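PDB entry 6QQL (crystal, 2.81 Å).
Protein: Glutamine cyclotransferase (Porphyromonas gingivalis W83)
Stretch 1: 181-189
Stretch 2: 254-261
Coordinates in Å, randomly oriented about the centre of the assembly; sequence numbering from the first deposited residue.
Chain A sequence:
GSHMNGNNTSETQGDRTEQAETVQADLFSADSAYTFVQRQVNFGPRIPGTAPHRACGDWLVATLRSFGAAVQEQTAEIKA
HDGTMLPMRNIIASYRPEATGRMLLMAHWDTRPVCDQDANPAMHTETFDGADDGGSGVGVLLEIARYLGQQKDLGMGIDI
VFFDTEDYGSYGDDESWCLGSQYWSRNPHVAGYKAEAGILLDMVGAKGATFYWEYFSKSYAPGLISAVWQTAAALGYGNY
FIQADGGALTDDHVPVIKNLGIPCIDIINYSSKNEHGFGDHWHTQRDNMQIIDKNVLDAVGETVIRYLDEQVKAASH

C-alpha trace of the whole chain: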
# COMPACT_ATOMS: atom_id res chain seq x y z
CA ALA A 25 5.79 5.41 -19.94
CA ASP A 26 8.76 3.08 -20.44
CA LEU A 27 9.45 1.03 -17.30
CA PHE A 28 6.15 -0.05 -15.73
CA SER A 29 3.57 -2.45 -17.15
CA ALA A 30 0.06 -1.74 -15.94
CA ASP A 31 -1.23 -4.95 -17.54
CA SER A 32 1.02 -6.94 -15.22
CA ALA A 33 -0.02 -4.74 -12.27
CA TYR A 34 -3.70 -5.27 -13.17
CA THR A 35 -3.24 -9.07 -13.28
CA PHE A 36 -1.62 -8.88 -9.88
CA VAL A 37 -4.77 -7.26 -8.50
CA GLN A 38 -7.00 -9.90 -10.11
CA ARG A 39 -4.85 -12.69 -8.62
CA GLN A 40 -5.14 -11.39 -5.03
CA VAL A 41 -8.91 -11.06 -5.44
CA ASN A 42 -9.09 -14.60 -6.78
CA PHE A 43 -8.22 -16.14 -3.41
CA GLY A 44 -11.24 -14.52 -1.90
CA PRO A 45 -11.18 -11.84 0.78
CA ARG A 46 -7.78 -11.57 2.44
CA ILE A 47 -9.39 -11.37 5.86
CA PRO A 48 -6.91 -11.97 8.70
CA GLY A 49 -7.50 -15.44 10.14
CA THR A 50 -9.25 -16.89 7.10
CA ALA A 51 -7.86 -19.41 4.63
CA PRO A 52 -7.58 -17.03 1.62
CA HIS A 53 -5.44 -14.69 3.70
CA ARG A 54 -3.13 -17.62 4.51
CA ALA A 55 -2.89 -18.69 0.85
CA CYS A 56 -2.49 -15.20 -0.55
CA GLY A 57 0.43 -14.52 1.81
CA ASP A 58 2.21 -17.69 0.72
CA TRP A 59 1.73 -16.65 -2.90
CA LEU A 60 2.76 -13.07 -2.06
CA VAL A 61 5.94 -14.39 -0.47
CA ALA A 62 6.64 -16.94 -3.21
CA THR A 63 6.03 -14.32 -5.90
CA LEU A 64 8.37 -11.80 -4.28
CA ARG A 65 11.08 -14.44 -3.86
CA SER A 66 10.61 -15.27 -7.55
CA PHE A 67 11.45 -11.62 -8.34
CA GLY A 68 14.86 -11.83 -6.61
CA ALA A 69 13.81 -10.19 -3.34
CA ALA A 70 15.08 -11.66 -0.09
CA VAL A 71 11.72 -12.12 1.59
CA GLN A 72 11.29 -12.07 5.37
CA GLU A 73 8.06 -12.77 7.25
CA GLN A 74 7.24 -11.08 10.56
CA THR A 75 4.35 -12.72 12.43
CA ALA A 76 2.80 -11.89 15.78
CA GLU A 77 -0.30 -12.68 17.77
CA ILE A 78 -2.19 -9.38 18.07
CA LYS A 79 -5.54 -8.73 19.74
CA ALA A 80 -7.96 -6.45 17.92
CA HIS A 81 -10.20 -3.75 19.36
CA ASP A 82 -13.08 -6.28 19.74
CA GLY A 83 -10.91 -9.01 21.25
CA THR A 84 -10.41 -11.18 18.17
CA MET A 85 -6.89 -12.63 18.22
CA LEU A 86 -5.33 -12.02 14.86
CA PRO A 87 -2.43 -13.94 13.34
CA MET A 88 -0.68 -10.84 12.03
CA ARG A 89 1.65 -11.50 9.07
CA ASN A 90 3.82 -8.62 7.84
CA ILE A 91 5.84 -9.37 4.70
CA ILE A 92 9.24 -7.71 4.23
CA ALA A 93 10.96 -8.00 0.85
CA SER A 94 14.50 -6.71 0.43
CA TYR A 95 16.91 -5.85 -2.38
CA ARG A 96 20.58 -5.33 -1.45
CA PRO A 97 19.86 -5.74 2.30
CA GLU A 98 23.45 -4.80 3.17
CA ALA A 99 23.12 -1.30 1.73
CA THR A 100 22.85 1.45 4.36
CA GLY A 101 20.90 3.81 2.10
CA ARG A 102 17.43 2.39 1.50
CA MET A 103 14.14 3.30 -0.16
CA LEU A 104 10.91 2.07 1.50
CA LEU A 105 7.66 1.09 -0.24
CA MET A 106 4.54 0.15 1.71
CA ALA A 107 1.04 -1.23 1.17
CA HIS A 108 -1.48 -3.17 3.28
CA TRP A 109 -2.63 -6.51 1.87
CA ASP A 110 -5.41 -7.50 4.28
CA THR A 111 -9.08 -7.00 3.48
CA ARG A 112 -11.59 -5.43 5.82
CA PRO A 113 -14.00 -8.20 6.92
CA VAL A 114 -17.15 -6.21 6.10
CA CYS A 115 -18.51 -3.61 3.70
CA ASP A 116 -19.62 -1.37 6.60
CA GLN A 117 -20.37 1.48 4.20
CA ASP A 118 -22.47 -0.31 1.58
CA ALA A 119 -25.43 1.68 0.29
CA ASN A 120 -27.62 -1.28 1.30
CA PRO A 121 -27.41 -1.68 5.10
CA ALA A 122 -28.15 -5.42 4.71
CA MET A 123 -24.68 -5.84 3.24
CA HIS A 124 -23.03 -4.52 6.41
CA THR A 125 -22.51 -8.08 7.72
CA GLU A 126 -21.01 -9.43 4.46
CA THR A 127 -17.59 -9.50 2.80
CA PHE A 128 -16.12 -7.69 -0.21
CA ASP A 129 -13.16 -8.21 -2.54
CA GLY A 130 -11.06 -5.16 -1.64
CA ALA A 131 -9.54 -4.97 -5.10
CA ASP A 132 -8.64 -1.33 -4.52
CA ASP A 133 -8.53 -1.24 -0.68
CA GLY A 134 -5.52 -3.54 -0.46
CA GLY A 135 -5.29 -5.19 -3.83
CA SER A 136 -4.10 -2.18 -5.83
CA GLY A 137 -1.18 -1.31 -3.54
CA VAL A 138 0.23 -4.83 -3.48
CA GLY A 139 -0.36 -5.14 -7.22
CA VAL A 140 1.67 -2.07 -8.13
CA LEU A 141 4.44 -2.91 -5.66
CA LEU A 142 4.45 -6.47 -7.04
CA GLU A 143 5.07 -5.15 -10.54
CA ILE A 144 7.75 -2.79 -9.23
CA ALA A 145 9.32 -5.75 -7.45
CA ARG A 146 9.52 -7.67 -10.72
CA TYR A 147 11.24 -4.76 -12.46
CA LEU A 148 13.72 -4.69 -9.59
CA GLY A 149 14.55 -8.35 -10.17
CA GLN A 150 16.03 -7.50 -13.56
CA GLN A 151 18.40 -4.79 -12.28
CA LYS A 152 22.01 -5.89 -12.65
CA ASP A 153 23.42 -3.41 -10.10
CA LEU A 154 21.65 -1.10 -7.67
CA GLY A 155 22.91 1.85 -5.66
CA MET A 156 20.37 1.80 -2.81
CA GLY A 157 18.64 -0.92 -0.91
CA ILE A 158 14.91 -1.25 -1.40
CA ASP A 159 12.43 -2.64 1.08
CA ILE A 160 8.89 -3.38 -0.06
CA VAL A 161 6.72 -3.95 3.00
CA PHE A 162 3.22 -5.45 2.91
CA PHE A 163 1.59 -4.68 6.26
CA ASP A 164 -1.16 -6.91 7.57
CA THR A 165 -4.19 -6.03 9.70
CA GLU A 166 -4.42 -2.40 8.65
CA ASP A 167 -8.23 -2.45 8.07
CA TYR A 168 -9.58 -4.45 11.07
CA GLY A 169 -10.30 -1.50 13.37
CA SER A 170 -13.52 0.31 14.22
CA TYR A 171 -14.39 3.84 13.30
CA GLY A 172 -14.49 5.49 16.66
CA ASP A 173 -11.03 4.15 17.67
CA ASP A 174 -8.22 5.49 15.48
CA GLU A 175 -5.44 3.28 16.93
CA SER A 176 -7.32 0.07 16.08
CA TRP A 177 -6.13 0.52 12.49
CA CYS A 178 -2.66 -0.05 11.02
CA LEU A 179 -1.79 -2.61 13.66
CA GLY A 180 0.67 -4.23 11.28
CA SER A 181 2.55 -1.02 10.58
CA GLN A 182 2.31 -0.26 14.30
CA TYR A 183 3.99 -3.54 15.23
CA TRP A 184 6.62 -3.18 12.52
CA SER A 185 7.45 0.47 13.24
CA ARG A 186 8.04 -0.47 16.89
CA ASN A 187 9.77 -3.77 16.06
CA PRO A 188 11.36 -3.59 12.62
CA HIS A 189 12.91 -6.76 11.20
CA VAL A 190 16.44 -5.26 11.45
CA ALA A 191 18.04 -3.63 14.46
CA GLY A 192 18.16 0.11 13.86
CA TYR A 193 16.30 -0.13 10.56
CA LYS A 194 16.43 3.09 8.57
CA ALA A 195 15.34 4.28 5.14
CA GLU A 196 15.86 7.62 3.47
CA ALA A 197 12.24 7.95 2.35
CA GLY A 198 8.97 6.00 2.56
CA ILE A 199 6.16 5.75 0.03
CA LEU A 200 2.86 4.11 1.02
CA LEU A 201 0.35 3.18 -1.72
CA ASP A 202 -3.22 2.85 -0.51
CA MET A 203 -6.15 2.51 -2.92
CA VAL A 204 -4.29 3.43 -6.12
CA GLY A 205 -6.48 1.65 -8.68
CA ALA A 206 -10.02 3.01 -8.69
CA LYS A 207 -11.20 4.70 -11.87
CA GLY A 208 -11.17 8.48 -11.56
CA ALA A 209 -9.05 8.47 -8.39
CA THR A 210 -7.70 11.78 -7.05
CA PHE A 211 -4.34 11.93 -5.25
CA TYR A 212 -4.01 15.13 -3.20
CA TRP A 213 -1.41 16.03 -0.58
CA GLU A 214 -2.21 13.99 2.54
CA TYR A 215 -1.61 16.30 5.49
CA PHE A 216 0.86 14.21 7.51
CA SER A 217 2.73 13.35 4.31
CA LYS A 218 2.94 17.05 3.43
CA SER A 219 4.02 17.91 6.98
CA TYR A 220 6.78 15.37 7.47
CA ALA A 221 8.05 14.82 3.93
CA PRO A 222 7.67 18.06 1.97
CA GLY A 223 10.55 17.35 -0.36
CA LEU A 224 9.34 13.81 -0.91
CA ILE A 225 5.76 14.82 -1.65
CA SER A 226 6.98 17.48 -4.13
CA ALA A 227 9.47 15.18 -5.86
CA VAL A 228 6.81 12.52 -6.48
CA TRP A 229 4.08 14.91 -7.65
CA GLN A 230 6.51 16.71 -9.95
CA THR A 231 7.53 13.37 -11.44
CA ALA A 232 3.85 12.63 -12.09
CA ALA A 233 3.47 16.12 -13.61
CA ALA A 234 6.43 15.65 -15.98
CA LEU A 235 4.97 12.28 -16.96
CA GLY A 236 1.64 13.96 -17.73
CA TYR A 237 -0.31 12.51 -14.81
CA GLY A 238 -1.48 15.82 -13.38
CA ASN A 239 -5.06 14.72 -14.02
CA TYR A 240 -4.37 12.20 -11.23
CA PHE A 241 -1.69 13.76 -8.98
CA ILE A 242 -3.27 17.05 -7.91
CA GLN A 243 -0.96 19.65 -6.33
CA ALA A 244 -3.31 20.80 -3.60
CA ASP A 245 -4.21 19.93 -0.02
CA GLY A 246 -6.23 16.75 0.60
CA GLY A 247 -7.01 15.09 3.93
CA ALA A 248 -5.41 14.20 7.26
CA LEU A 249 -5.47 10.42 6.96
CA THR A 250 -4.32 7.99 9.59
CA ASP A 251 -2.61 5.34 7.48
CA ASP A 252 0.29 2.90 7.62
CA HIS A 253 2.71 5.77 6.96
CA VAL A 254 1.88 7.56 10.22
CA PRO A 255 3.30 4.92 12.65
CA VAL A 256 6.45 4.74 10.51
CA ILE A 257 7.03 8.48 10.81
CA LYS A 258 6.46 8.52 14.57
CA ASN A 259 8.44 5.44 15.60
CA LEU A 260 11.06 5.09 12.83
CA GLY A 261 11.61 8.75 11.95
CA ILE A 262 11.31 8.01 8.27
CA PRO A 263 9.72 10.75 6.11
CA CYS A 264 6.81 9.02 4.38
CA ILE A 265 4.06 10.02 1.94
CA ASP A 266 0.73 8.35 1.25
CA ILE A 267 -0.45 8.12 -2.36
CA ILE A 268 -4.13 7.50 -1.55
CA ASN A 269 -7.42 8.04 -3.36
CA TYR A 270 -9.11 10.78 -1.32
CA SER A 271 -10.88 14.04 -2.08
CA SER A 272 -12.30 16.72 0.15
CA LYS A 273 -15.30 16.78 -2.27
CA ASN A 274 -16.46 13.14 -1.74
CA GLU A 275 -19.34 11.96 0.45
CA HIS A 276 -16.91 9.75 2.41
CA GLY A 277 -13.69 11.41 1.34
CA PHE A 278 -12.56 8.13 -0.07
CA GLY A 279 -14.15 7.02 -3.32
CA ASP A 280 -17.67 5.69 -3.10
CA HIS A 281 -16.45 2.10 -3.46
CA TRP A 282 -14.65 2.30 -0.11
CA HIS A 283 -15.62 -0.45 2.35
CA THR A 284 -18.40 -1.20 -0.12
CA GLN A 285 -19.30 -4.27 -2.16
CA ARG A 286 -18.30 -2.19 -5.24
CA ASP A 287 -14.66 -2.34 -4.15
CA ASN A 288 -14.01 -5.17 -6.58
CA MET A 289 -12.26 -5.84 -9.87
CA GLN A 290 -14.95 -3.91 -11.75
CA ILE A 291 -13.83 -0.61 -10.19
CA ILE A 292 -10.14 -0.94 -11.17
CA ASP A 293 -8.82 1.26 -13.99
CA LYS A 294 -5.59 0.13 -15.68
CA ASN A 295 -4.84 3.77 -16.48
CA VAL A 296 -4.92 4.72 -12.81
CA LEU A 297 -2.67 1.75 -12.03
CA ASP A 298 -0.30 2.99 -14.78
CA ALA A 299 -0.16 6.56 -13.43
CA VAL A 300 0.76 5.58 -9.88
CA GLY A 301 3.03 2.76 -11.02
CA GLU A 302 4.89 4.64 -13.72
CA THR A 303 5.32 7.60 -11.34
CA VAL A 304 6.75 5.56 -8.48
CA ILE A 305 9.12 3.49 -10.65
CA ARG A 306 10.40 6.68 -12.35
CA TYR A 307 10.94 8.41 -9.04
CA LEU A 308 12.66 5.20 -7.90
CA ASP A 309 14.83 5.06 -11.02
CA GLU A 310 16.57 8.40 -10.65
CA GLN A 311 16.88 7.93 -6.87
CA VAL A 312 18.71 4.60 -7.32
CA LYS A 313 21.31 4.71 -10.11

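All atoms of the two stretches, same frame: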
# COMPACT_ATOMS: atom_id res chain seq x y z
N SER A 181 1.50 -2.02 10.65
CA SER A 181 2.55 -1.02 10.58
C SER A 181 2.91 -0.51 11.97
O SER A 181 4.05 -0.10 12.21
CB SER A 181 2.17 0.12 9.65
OG SER A 181 1.01 0.77 10.11
N GLN A 182 1.97 -0.57 12.92
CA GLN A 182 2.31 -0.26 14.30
C GLN A 182 3.36 -1.23 14.79
O GLN A 182 4.46 -0.83 15.19
CB GLN A 182 1.06 -0.30 15.17
CG GLN A 182 0.28 0.99 15.07
CD GLN A 182 -0.62 1.26 16.26
OE1 GLN A 182 -1.84 1.17 16.13
NE2 GLN A 182 -0.04 1.62 17.41
N TYR A 183 3.05 -2.54 14.73
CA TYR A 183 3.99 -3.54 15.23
C TYR A 183 5.35 -3.38 14.56
O TYR A 183 6.39 -3.31 15.23
CB TYR A 183 3.44 -4.95 15.02
CG TYR A 183 4.31 -5.99 15.68
CD1 TYR A 183 5.39 -6.58 15.01
CD2 TYR A 183 4.10 -6.36 17.02
CE1 TYR A 183 6.21 -7.52 15.64
CE2 TYR A 183 4.90 -7.30 17.66
CZ TYR A 183 5.95 -7.89 16.97
OH TYR A 183 6.76 -8.82 17.60
N TRP A 184 5.36 -3.24 13.24
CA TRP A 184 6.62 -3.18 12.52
C TRP A 184 7.40 -1.91 12.86
O TRP A 184 8.62 -1.97 13.05
CB TRP A 184 6.38 -3.28 11.03
CG TRP A 184 7.65 -3.22 10.24
CD1 TRP A 184 8.52 -4.25 10.04
CD2 TRP A 184 8.18 -2.09 9.55
NE1 TRP A 184 9.58 -3.82 9.26
CE2 TRP A 184 9.39 -2.50 8.94
CE3 TRP A 184 7.76 -0.77 9.37
CZ2 TRP A 184 10.17 -1.64 8.17
CZ3 TRP A 184 8.54 0.09 8.60
CH2 TRP A 184 9.73 -0.35 8.01
N SER A 185 6.72 -0.76 12.92
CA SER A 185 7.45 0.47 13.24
C SER A 185 8.06 0.42 14.64
O SER A 185 9.11 1.02 14.87
CB SER A 185 6.57 1.71 13.13
OG SER A 185 5.45 1.65 13.99
N ARG A 186 7.44 -0.31 15.58
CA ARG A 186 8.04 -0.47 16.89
C ARG A 186 9.00 -1.64 16.98
O ARG A 186 9.79 -1.72 17.93
CB ARG A 186 6.97 -0.64 17.97
CG ARG A 186 6.09 0.54 18.15
CD ARG A 186 5.12 0.33 19.28
NE ARG A 186 4.29 1.51 19.44
CZ ARG A 186 4.59 2.52 20.24
NH1 ARG A 186 5.70 2.47 20.96
NH2 ARG A 186 3.78 3.58 20.32
N ASN A 187 8.93 -2.58 16.04
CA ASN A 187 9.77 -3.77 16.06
C ASN A 187 10.15 -4.12 14.63
O ASN A 187 9.74 -5.15 14.10
CB ASN A 187 9.05 -4.94 16.73
CG ASN A 187 8.52 -4.58 18.08
OD1 ASN A 187 9.27 -4.35 19.02
ND2 ASN A 187 7.19 -4.56 18.20
N PRO A 188 10.93 -3.27 13.98
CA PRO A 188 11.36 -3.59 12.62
C PRO A 188 12.20 -4.86 12.61
O PRO A 188 12.78 -5.28 13.61
CB PRO A 188 12.19 -2.37 12.21
CG PRO A 188 12.67 -1.81 13.51
CD PRO A 188 11.56 -2.04 14.48
N HIS A 189 12.23 -5.49 11.44
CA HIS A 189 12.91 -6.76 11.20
C HIS A 189 14.43 -6.65 11.22
O HIS A 189 15.11 -7.67 11.01
CB HIS A 189 12.48 -7.31 9.84
CG HIS A 189 12.86 -6.42 8.71
ND1 HIS A 189 12.30 -5.17 8.52
CD2 HIS A 189 13.80 -6.56 7.74
CE1 HIS A 189 12.86 -4.60 7.47
NE2 HIS A 189 13.78 -5.42 6.98
N VAL A 254 1.77 6.80 8.98
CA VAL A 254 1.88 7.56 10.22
C VAL A 254 2.72 6.84 11.27
O VAL A 254 3.69 7.43 11.76
CB VAL A 254 0.49 7.94 10.74
CG1 VAL A 254 0.64 8.53 12.13
CG2 VAL A 254 -0.18 8.89 9.77
N PRO A 255 2.43 5.58 11.64
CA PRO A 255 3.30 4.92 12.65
C PRO A 255 4.76 4.91 12.26
O PRO A 255 5.62 5.06 13.13
CB PRO A 255 2.74 3.49 12.73
CG PRO A 255 1.36 3.58 12.18
CD PRO A 255 1.36 4.68 11.17
N VAL A 256 5.06 4.78 10.96
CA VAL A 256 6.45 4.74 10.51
C VAL A 256 7.14 6.08 10.76
O VAL A 256 8.31 6.13 11.16
CB VAL A 256 6.50 4.32 9.02
CG1 VAL A 256 7.93 4.33 8.50
CG2 VAL A 256 5.93 2.91 8.86
N ILE A 257 6.42 7.18 10.55
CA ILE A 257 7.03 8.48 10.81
C ILE A 257 7.26 8.65 12.31
O ILE A 257 8.35 9.08 12.72
CB ILE A 257 6.15 9.60 10.23
CG1 ILE A 257 6.09 9.45 8.70
CG2 ILE A 257 6.70 10.96 10.64
CD1 ILE A 257 4.85 10.04 8.06
N LYS A 258 6.28 8.31 13.14
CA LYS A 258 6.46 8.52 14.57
C LYS A 258 7.61 7.66 15.10
O LYS A 258 8.61 8.19 15.59
CB LYS A 258 5.16 8.25 15.35
CG LYS A 258 4.02 9.30 15.09
CD LYS A 258 4.42 10.77 15.44
CE LYS A 258 3.49 11.83 14.82
NZ LYS A 258 3.64 13.14 15.54
N ASN A 259 7.53 6.34 14.90
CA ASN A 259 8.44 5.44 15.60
C ASN A 259 9.75 5.16 14.85
O ASN A 259 10.76 4.83 15.50
CB ASN A 259 7.73 4.13 15.91
CG ASN A 259 6.46 4.33 16.71
OD1 ASN A 259 5.44 3.70 16.44
ND2 ASN A 259 6.52 5.23 17.70
N LEU A 260 9.80 5.30 13.53
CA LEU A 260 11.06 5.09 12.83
C LEU A 260 11.69 6.37 12.30
O LEU A 260 12.80 6.31 11.77
CB LEU A 260 10.87 4.09 11.69
CG LEU A 260 10.75 2.64 12.16
CD1 LEU A 260 10.64 1.70 10.96
CD2 LEU A 260 11.94 2.25 13.04
N GLY A 261 11.02 7.51 12.40
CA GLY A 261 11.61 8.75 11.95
C GLY A 261 11.76 8.84 10.46
O GLY A 261 12.51 9.68 9.98

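The apolar centre of this contact lies between W184 and the pair V256 and L260. The CA-to-CB bond of W184 points sideways, but with chi1 at 180° (t) the indole reaches the second helix: CZ3 of W184 lies 3.5 Å from CD1 of L260 and 3.9 Å from CG2 of V256. The valine methyl sits at the ring edge, near its plane. At the far side of the indole, NE1 of W184 donates to ND1 of H189 (3.1 Å, N-H...acceptor angle 166°), a nearly linear hydrogen bond that ties the ring to its own stretch. L260 also meets P188 beyond the helix end, CG of P188 being 4.2 Å from CD2 of L260.

The two helix axes approach to 8.5 Å and run nearly parallel, at 21°. Such closeness is matched by a small residue at the interface: S185 points toward the other helix and fits as a knob among P255, V256, N259 and L260. Its CB is 3.5 Å from O of P255 and 4.0 Å from CA of V256, so the packing reaches the backbone itself. One turn earlier, S181 OG lies 3.5 Å from CG of P255, and CG of Q182 is 4.0 Å from that same P255 CG.

Polarity enters through the S185 hydroxyl. Its OG is 3.2 Å from OD1 of N259, a possible hydrogen bond across the helices, but it is also 2.9 Å from O of S181 and 2.9 Å from O of Q182; the geometry does not settle which acceptor takes the single proton. At the outer edge, R186 directs its CA-to-CB bond away, yet its CG comes within 3.7 Å of OD1 of N259, and that oxygen lies over one face of the guanidinium, a position unsuited to an in-plane N-H hydrogen bond.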